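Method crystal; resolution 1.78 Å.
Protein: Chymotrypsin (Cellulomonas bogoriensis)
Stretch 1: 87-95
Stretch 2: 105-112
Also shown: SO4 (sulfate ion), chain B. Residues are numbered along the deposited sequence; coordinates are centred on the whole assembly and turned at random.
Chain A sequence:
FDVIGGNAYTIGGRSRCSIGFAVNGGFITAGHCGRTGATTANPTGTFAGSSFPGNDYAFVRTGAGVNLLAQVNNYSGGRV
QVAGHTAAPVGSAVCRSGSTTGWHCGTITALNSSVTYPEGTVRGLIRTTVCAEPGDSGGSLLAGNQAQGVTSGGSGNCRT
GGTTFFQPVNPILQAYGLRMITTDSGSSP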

# COMPACT_ATOMS: atom_id res chain seq x y z
N ALA A 87 3.16 -12.94 6.94
CA ALA A 87 1.73 -12.84 6.66
C ALA A 87 0.91 -13.31 7.86
O ALA A 87 1.26 -14.30 8.52
CB ALA A 87 1.36 -13.65 5.41
N ALA A 88 -0.15 -12.57 8.12
CA ALA A 88 -1.05 -12.84 9.23
C ALA A 88 -2.20 -13.68 8.71
O ALA A 88 -2.59 -13.55 7.53
CB ALA A 88 -1.55 -11.53 9.84
N PRO A 89 -2.74 -14.56 9.57
CA PRO A 89 -3.85 -15.40 9.14
C PRO A 89 -5.20 -14.69 9.13
O PRO A 89 -5.36 -13.62 9.72
CB PRO A 89 -3.84 -16.54 10.17
CG PRO A 89 -3.29 -15.94 11.38
CD PRO A 89 -2.29 -14.88 10.93
N VAL A 90 -6.18 -15.30 8.47
CA VAL A 90 -7.56 -14.83 8.53
C VAL A 90 -7.98 -14.63 9.99
O VAL A 90 -7.58 -15.43 10.86
CB VAL A 90 -8.49 -15.83 7.78
CG1 VAL A 90 -9.96 -15.52 8.00
CG2 VAL A 90 -8.15 -15.85 6.27
N GLY A 91 -8.75 -13.58 10.26
CA GLY A 91 -9.16 -13.19 11.62
C GLY A 91 -8.27 -12.18 12.32
O GLY A 91 -8.66 -11.60 13.33
N SER A 92 -7.08 -11.95 11.77
CA SER A 92 -6.12 -11.03 12.39
C SER A 92 -6.59 -9.58 12.37
O SER A 92 -7.18 -9.15 11.37
CB SER A 92 -4.78 -11.09 11.68
OG SER A 92 -4.19 -12.36 11.91
N ALA A 93 -6.28 -8.84 13.44
CA ALA A 93 -6.55 -7.41 13.47
C ALA A 93 -5.49 -6.74 12.61
O ALA A 93 -4.28 -6.97 12.78
CB ALA A 93 -6.50 -6.88 14.91
N VAL A 94 -5.94 -5.92 11.68
CA VAL A 94 -5.03 -5.20 10.80
C VAL A 94 -5.42 -3.73 10.78
O VAL A 94 -6.60 -3.38 10.99
CB VAL A 94 -5.05 -5.77 9.38
CG1 VAL A 94 -4.37 -7.14 9.33
CG2 VAL A 94 -6.50 -5.84 8.83
N CYS A 95 -4.44 -2.88 10.53
CA CYS A 95 -4.70 -1.44 10.44
C CYS A 95 -4.08 -0.94 9.16
O CYS A 95 -3.00 -1.40 8.76
CB CYS A 95 -4.08 -0.68 11.59
SG CYS A 95 -4.81 -1.05 13.18
N CYS A 105 -8.77 0.55 11.28
CA CYS A 105 -8.45 -0.85 11.51
C CYS A 105 -9.67 -1.74 11.28
O CYS A 105 -10.81 -1.25 11.14
CB CYS A 105 -7.88 -1.05 12.92
SG CYS A 105 -6.49 0.07 13.29
N GLY A 106 -9.41 -3.04 11.22
CA GLY A 106 -10.46 -4.01 10.95
C GLY A 106 -9.83 -5.37 11.13
O GLY A 106 -8.86 -5.51 11.89
N THR A 107 -10.35 -6.35 10.40
CA THR A 107 -9.86 -7.72 10.50
C THR A 107 -9.80 -8.34 9.11
O THR A 107 -10.56 -7.93 8.20
CB THR A 107 -10.77 -8.58 11.39
OG1 THR A 107 -12.05 -8.69 10.78
CG2 THR A 107 -10.95 -7.94 12.79
N ILE A 108 -8.90 -9.30 8.95
CA ILE A 108 -8.78 -10.00 7.68
C ILE A 108 -9.91 -11.03 7.65
O ILE A 108 -10.02 -11.84 8.57
CB ILE A 108 -7.43 -10.73 7.54
CG1 ILE A 108 -6.25 -9.74 7.47
CG2 ILE A 108 -7.47 -11.70 6.33
CD1 ILE A 108 -4.88 -10.44 7.56
N THR A 109 -10.72 -11.02 6.59
CA THR A 109 -11.84 -11.97 6.52
C THR A 109 -11.69 -13.05 5.47
O THR A 109 -12.41 -14.05 5.51
CB THR A 109 -13.20 -11.27 6.33
OG1 THR A 109 -13.20 -10.55 5.10
CG2 THR A 109 -13.50 -10.35 7.49
N ALA A 110 -10.79 -12.85 4.53
CA ALA A 110 -10.48 -13.85 3.50
C ALA A 110 -9.14 -13.56 2.88
O ALA A 110 -8.67 -12.42 2.89
CB ALA A 110 -11.56 -13.88 2.41
N LEU A 111 -8.52 -14.62 2.34
CA LEU A 111 -7.34 -14.50 1.52
C LEU A 111 -7.66 -15.00 0.11
O LEU A 111 -8.67 -15.70 -0.10
CB LEU A 111 -6.18 -15.30 2.13
CG LEU A 111 -5.81 -15.00 3.59
CD1 LEU A 111 -4.81 -16.07 4.08
CD2 LEU A 111 -5.27 -13.59 3.79
N ASN A 112 -6.83 -14.63 -0.85
CA ASN A 112 -7.03 -15.00 -2.26
C ASN A 112 -8.45 -14.70 -2.79
O ASN A 112 -9.06 -15.54 -3.46
CB ASN A 112 -6.66 -16.48 -2.49
CG ASN A 112 -6.14 -16.74 -3.91
OD1 ASN A 112 -5.68 -15.83 -4.60
ND2 ASN A 112 -6.20 -18.00 -4.34
S SO4 B . -4.74 -10.81 16.51
O1 SO4 B . -4.02 -10.40 17.70
O2 SO4 B . -6.15 -11.02 16.82
O3 SO4 B . -4.63 -9.79 15.47
O4 SO4 B . -4.18 -12.07 16.01

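Short antiparallel pairings rest on a few backbone hydrogen bonds, and some are also fastened by a covalent link and covered by apolar side chains; this contact in a bacterial chymotrypsin is a compact example. The shortest of its hydrogen bonds runs from Gly91 N to Ile108 O, at 2.7 Å, and its partner returns from Ile108 N to Ser92 O at 3.0 Å. Further along, Val94 and Gly106 form a classic hydrogen-bonded pair, with Val94 N to Gly106 O at 3.0 Å and Gly106 N to Val94 O at 2.8 Å. Between these two sets lies the non-hydrogen-bonded pair Ala93 and Thr107. Here the close approaches are CA-H...O contacts, Thr107 CA to Ser92 O at 3.2 Å and Ala93 CA to Gly106 O at 3.4 Å. Ala93 N, which has no partner across the pairing, instead donates to O3 of a sulfate ion at 2.8 Å.

The next non-hydrogen-bonded pair, Cys95 and Cys105, brings its CA atoms within 3.9 Å, and the side chains, on the same face as those of Ala93 and Thr107, close a disulfide with SG to SG at 2.0 Å and a chi3 of 102°.

Before the strand comes a type II turn from Pro89 to Ser92, which contains both Gly91 and Ser92, the partners of Ile108. Pro89 O accepts from Ser92 N at 3.2 Å and from Ser92 OG at 2.8 Å, while Gly91, at phi 93°, adopts a conformation in which a CB would jam against the preceding carbonyl.

Packing centres on Ile108, which loses more area to the other stretch than any other residue. Ile108 CG1 meets Val94 CG1 at 3.7 Å, and Ile108 CD1 lies 4.2 Å from Ala88 CB. Val90 extends the apolar patch, its CG2 reaching Ile108 CG2 at 4.2 Å and Leu111 CG at 3.7 Å.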